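Local coordinates for CRISPR-associated protein, Cse1 family (Acidimicrobium ferrooxidans, PDB 4H3T) that probably serves as the large subunit of a type I-E CRISPR Cascade complex, helping it to recognise and bind invading DNA, at residues 84-89 with 212-217; 453-458 with 500-505. The protein carries 1 engineered substitution. One frame throughout, in Å; residues are numbered along the deposited sequence.

Contact 1: 84-89 with 212-217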
loop_
_atom_site.group_PDB
_atom_site.type_symbol
_atom_site.label_atom_id
_atom_site.label_comp_id
_atom_site.label_asym_id
_atom_site.label_seq_id
_atom_site.Cartn_x
_atom_site.Cartn_y
_atom_site.Cartn_z
ATOM N N ASP A 84 -23.618 9.178 -13.577
ATOM C CA ASP A 84 -23.680 7.822 -13.023
ATOM C C ASP A 84 -22.771 6.806 -13.725
ATOM O O ASP A 84 -22.662 5.676 -13.252
ATOM C CB ASP A 84 -25.110 7.293 -13.024
ATOM C CG ASP A 84 -25.620 6.881 -14.369
ATOM O OD1 ASP A 84 -25.274 7.558 -15.363
ATOM O OD2 ASP A 84 -26.355 5.868 -14.436
ATOM N N ARG A 85 -22.175 7.183 -14.855
ATOM C CA ARG A 85 -21.292 6.290 -15.587
ATOM C C ARG A 85 -20.353 7.125 -16.463
ATOM O O ARG A 85 -20.583 8.329 -16.686
ATOM C CB ARG A 85 -22.124 5.290 -16.417
ATOM C CG ARG A 85 -22.935 5.952 -17.505
ATOM C CD ARG A 85 -23.776 5.021 -18.392
ATOM N NE ARG A 85 -24.646 4.081 -17.684
ATOM C CZ ARG A 85 -25.823 4.371 -17.129
ATOM N NH1 ARG A 85 -26.532 3.421 -16.528
ATOM N NH2 ARG A 85 -26.298 5.615 -17.158
ATOM N N PHE A 86 -19.313 6.484 -16.945
ATOM C CA PHE A 86 -18.369 7.113 -17.861
ATOM C C PHE A 86 -18.929 7.012 -19.284
ATOM O O PHE A 86 -19.675 6.098 -19.616
ATOM C CB PHE A 86 -16.964 6.471 -17.776
ATOM C CG PHE A 86 -16.220 6.679 -16.475
ATOM C CD1 PHE A 86 -16.001 7.956 -15.970
ATOM C CD2 PHE A 86 -15.724 5.603 -15.766
ATOM C CE1 PHE A 86 -15.234 8.140 -14.803
ATOM C CE2 PHE A 86 -14.934 5.789 -14.630
ATOM C CZ PHE A 86 -14.709 7.061 -14.154
ATOM N N SER A 87 -18.578 7.986 -20.102
ATOM C CA SER A 87 -19.010 8.074 -21.487
ATOM C C SER A 87 -18.372 6.994 -22.342
ATOM O O SER A 87 -17.142 7.014 -22.534
ATOM C CB SER A 87 -18.629 9.442 -22.047
ATOM O OG SER A 87 -18.845 9.525 -23.440
ATOM N N GLU A 88 -19.212 6.085 -22.927
ATOM C CA GLU A 88 -18.724 5.081 -23.876
ATOM C C GLU A 88 -18.042 5.704 -25.088
ATOM O O GLU A 88 -17.092 5.117 -25.625
ATOM C CB GLU A 88 -19.842 4.184 -24.403
ATOM C CG GLU A 88 -20.320 3.154 -23.414
ATOM C CD GLU A 88 -21.235 2.116 -24.028
ATOM O OE1 GLU A 88 -22.263 1.798 -23.395
ATOM O OE2 GLU A 88 -20.907 1.590 -25.113
ATOM N N ASP A 89 -18.534 6.865 -25.536
ATOM C CA ASP A 89 -17.990 7.538 -26.721
ATOM C C ASP A 89 -16.574 8.080 -26.428
ATOM O O ASP A 89 -15.682 7.938 -27.265
ATOM C CB ASP A 89 -18.914 8.673 -27.199
ATOM C CG ASP A 89 -20.261 8.267 -27.809
ATOM O OD1 ASP A 89 -20.419 7.079 -28.189
ATOM O OD2 ASP A 89 -21.134 9.156 -27.958
ATOM N N GLU A 212 -16.474 5.130 -8.284
ATOM C CA GLU A 212 -16.230 5.993 -7.110
ATOM C C GLU A 212 -14.771 6.015 -6.726
ATOM O O GLU A 212 -14.221 7.074 -6.486
ATOM C CB GLU A 212 -16.991 5.525 -5.875
ATOM C CG GLU A 212 -18.477 5.697 -5.900
ATOM C CD GLU A 212 -19.105 5.388 -4.551
ATOM O OE1 GLU A 212 -18.365 5.173 -3.557
ATOM O OE2 GLU A 212 -20.354 5.347 -4.500
ATOM N N THR A 213 -14.134 4.833 -6.653
ATOM C CA THR A 213 -12.700 4.703 -6.360
ATOM C C THR A 213 -11.864 5.497 -7.337
ATOM O O THR A 213 -10.948 6.200 -6.938
ATOM C CB THR A 213 -12.285 3.223 -6.414
ATOM O OG1 THR A 213 -13.007 2.542 -5.389
ATOM C CG2 THR A 213 -10.775 3.003 -6.285
ATOM N N LEU A 214 -12.161 5.375 -8.618
ATOM C CA LEU A 214 -11.405 6.125 -9.618
ATOM C C LEU A 214 -11.584 7.632 -9.430
ATOM O O LEU A 214 -10.588 8.339 -9.362
ATOM C CB LEU A 214 -11.813 5.727 -11.014
ATOM C CG LEU A 214 -11.420 4.304 -11.442
ATOM C CD1 LEU A 214 -12.035 4.017 -12.829
ATOM C CD2 LEU A 214 -9.895 4.076 -11.453
ATOM N N LEU A 215 -12.781 8.079 -9.179
ATOM C CA LEU A 215 -13.027 9.513 -8.937
ATOM C C LEU A 215 -12.412 10.029 -7.619
ATOM O O LEU A 215 -11.884 11.153 -7.618
ATOM C CB LEU A 215 -14.505 9.811 -8.992
ATOM C CG LEU A 215 -15.144 9.607 -10.415
ATOM C CD1 LEU A 215 -16.598 9.900 -10.382
ATOM C CD2 LEU A 215 -14.504 10.501 -11.462
ATOM N N LEU A 216 -12.421 9.244 -6.538
ATOM C CA LEU A 216 -11.747 9.628 -5.269
ATOM C C LEU A 216 -10.261 9.821 -5.479
ATOM O O LEU A 216 -9.650 10.557 -4.701
ATOM C CB LEU A 216 -11.980 8.564 -4.179
ATOM C CG LEU A 216 -13.474 8.487 -3.747
ATOM C CD1 LEU A 216 -13.770 7.211 -2.926
ATOM C CD2 LEU A 216 -13.862 9.707 -2.945
ATOM N N ASN A 217 -9.661 9.124 -6.487
ATOM C CA ASN A 217 -8.229 9.182 -6.775
ATOM C C ASN A 217 -7.862 10.151 -7.903
ATOM O O ASN A 217 -6.653 10.422 -8.094
ATOM C CB ASN A 217 -7.697 7.783 -7.111
ATOM C CG ASN A 217 -7.513 6.945 -5.908
ATOM O OD1 ASN A 217 -6.494 7.053 -5.281
ATOM N ND2 ASN A 217 -8.514 6.174 -5.505
#

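Contact 2: 453-458 with 500-505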
loop_
_atom_site.group_PDB
_atom_site.type_symbol
_atom_site.label_atom_id
_atom_site.label_comp_id
_atom_site.label_asym_id
_atom_site.label_seq_id
_atom_site.Cartn_x
_atom_site.Cartn_y
_atom_site.Cartn_z
ATOM N N SER A 453 6.166 -9.022 24.839
ATOM C CA SER A 453 5.803 -8.738 23.463
ATOM C C SER A 453 4.718 -9.652 22.985
ATOM O O SER A 453 3.811 -9.171 22.322
ATOM C CB SER A 453 7.010 -8.860 22.539
ATOM O OG SER A 453 6.591 -8.624 21.209
ATOM N N ALA A 454 4.810 -10.979 23.280
ATOM C CA ALA A 454 3.777 -11.946 22.868
ATOM C C ALA A 454 2.414 -11.572 23.482
ATOM O O ALA A 454 1.432 -11.575 22.775
ATOM C CB ALA A 454 4.167 -13.388 23.235
ATOM N N LEU A 455 2.359 -11.192 24.743
ATOM C CA LEU A 455 1.070 -10.842 25.353
ATOM C C LEU A 455 0.529 -9.513 24.788
ATOM O O LEU A 455 -0.678 -9.388 24.598
ATOM C CB LEU A 455 1.134 -10.838 26.890
ATOM C CG LEU A 455 -0.246 -10.811 27.649
ATOM C CD1 LEU A 455 -1.157 -12.010 27.262
ATOM C CD2 LEU A 455 -0.011 -10.860 29.084
ATOM N N ALA A 456 1.402 -8.543 24.486
ATOM C CA ALA A 456 1.002 -7.308 23.767
ATOM C C ALA A 456 0.421 -7.663 22.394
ATOM O O ALA A 456 -0.637 -7.163 22.004
ATOM C CB ALA A 456 2.228 -6.403 23.583
ATOM N N GLU A 457 1.107 -8.527 21.627
ATOM C CA GLU A 457 0.547 -8.910 20.318
ATOM C C GLU A 457 -0.803 -9.598 20.465
ATOM O O GLU A 457 -1.701 -9.398 19.651
ATOM C CB GLU A 457 1.511 -9.780 19.492
ATOM C CG GLU A 457 2.739 -9.031 19.011
ATOM C CD GLU A 457 2.440 -7.801 18.169
ATOM O OE1 GLU A 457 1.412 -7.767 17.442
ATOM O OE2 GLU A 457 3.221 -6.841 18.283
ATOM N N GLU A 458 -0.981 -10.393 21.484
ATOM C CA GLU A 458 -2.280 -11.038 21.688
ATOM C C GLU A 458 -3.413 -9.992 21.960
ATOM O O GLU A 458 -4.483 -10.102 21.386
ATOM C CB GLU A 458 -2.211 -12.051 22.850
ATOM C CG GLU A 458 -3.485 -12.868 22.913
ATOM C CD GLU A 458 -3.330 -14.165 23.690
ATOM O OE1 GLU A 458 -2.275 -14.390 24.340
ATOM O OE2 GLU A 458 -4.323 -14.921 23.715
ATOM N N SER A 500 -6.351 -12.171 33.794
ATOM C CA SER A 500 -6.905 -13.277 34.596
ATOM C C SER A 500 -6.463 -14.645 34.070
ATOM O O SER A 500 -6.069 -15.504 34.868
ATOM C CB SER A 500 -8.426 -13.215 34.660
ATOM O OG SER A 500 -8.725 -12.121 35.506
ATOM N N ARG A 501 -6.482 -14.847 32.748
ATOM C CA ARG A 501 -6.015 -16.129 32.206
ATOM C C ARG A 501 -4.525 -16.395 32.554
ATOM O O ARG A 501 -4.164 -17.479 33.008
ATOM C CB ARG A 501 -6.200 -16.150 30.694
ATOM C CG ARG A 501 -5.819 -17.470 30.075
ATOM C CD ARG A 501 -5.665 -17.277 28.586
ATOM N NE ARG A 501 -4.413 -16.569 28.299
ATOM C CZ ARG A 501 -4.044 -16.114 27.107
ATOM N NH1 ARG A 501 -4.833 -16.272 26.053
ATOM N NH2 ARG A 501 -2.880 -15.502 26.960
ATOM N N GLU A 502 -3.688 -15.407 32.367
ATOM C CA GLU A 502 -2.238 -15.557 32.652
ATOM C C GLU A 502 -1.940 -15.785 34.125
ATOM O O GLU A 502 -1.109 -16.630 34.455
ATOM C CB GLU A 502 -1.493 -14.294 32.149
ATOM C CG GLU A 502 -1.468 -14.204 30.636
ATOM C CD GLU A 502 -0.585 -15.257 29.987
ATOM O OE1 GLU A 502 0.404 -15.704 30.612
ATOM O OE2 GLU A 502 -0.940 -15.689 28.872
ATOM N N LEU A 503 -2.633 -15.049 35.019
ATOM C CA LEU A 503 -2.453 -15.229 36.452
ATOM C C LEU A 503 -2.881 -16.628 36.880
ATOM O O LEU A 503 -2.200 -17.254 37.672
ATOM C CB LEU A 503 -3.226 -14.181 37.249
ATOM C CG LEU A 503 -2.761 -12.738 37.036
ATOM C CD1 LEU A 503 -3.849 -11.730 37.537
ATOM C CD2 LEU A 503 -1.380 -12.503 37.693
ATOM N N ALA A 504 -3.956 -17.150 36.320
ATOM C CA ALA A 504 -4.432 -18.493 36.698
ATOM C C ALA A 504 -3.444 -19.614 36.265
ATOM O O ALA A 504 -3.528 -20.715 36.765
ATOM C CB ALA A 504 -5.832 -18.741 36.078
ATOM N N GLN A 505 -2.545 -19.352 35.330
ATOM C CA GLN A 505 -1.563 -20.344 34.875
ATOM C C GLN A 505 -0.281 -20.361 35.714
ATOM O O GLN A 505 0.552 -21.232 35.492
ATOM C CB GLN A 505 -1.170 -20.053 33.436
ATOM C CG GLN A 505 -2.322 -20.262 32.431
ATOM C CD GLN A 505 -2.123 -21.498 31.571
ATOM O OE1 GLN A 505 -1.835 -22.603 32.068
ATOM N NE2 GLN A 505 -2.268 -21.340 30.253
#

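Contact 1: 84-89 with 212-217
Phe86 pushes its ring edge-on into the notch between two neighbouring leucines of helix 210-217. Its CE2 comes to 3.8 Å from CD1 of Leu214, and on the other flank of the ring CE1 lies 4.2 Å from CD2 of Leu215. Both methyl groups sit near the ring plane, so the leucines meet the rim of the phenyl group and not its faces. The two approaches differ in direction: the side chain of Leu214 runs at a slant to that of Phe86, whereas Leu215 and Phe86 lie alongside each other, pointing opposite ways. Leu214 has its CB directed at 84-89; Leu215 leaves the helix more to one side, and only its branched end turns back to the ring. The CB of Phe86 already points at the helix, and with CG beside the backbone N and opposite the carbonyl carbon (chi1 -67°) the ring edge reaches the two leucines. The backbones stay well apart, with the CA atoms of Phe86 and Leu215 10.7 Å from each other, and just 113 Å² is buried between the segments. Other parts of the fold enclose the same three side chains: helix 52-68 meets Phe86 through Leu68 and Leu214 through Val60 and Leu61, while Leu80 and Trp81 of helix 74-82 touch Leu215. Arg211 adds a cation-pi contact to the Phe86 ring. Past the aromatic residue, Ser87 is the N-cap of helix 88-98, its OG accepting a hydrogen bond from the backbone N of Ala90. On the helix side, Asn217 ND2 donates a nearly straight bond of 2.8 Å to Thr213 O (172°). This is hydrophobic-core packing of an aromatic residue from the connection between helices 74-82 and 88-98 against helix 210-217, within the Cse1 family region.

Contact 2: 453-458 with 500-505
Glu458 and Arg501 face each other across the gap between helices 445-473 and 481-504 and join in a two-pronged salt bridge. Arg501 presents the end of its guanidinium group, NH1 bonding to Glu458 OE2 at 2.7 Å and NH2 to Glu458 OE1 at 2.9 Å. Both bonds are fairly straight. The carboxylate oxygens lie close to the guanidinium plane, but the two flat groups are twisted 43° against each other. Consequently NH2 comes to OE1 from above the carboxylate plane, and NH1 reaches OE2 on its syn side but tilted out of that plane. Glu458 extends almost fully, whereas Arg501 leaves its helix with CG opposite the backbone N and then bends at CG-CD to bring its end round.

A second ionic bond lies within helix 481-504: Arg501 NH2 also gives a hydrogen to the anti lone pair of Glu502 OE2, at 2.7 Å. Glu502 folds at its second torsion to reach it.

Van der Waals contact lies alongside the charges. The aliphatic part of it is Leu455 CD2 against the CG methylene of Glu502, 4.0 Å away, while Leu455 CD1 packs obliquely against the guanidinium group, 3.9 Å from Arg501 NH2. Helix 417-420 closes in on the same group, Ala420 touching Leu455 and Val419 touching Glu502.

The helix segments run roughly antiparallel, at 145°, with axes 13.2 Å apart, a spacing bridged by long side chains. Arg501 is thus shared by two carboxylates, its NH2 serving both. Because Glu458 OE1 and Glu502 OE2 are 4.9 Å apart, the positive charge between them probably offsets their mutual repulsion and helps keep both ionised, while the paired bonds limit rotation of the guanidinium group.

Contact 1 closes before contact 2 opens along the chain, and the two lie on opposite sides of its centre. Their centres are 49 Å apart and their nearest atoms about 28 Å, so neither touches the other. They share no helix or strand: 84-89 and 212-217 belong to the part of the chain where short helices, strands and long loops mix, whereas 453-458 lies on, and 500-505 near the end of, long helices of the C-terminal bundle. One is enclosed packing, the other a partly exposed ionic link. Together they sample the two-part build of Cse1 proteins, a large mixed N-terminal portion followed by a helical bundle.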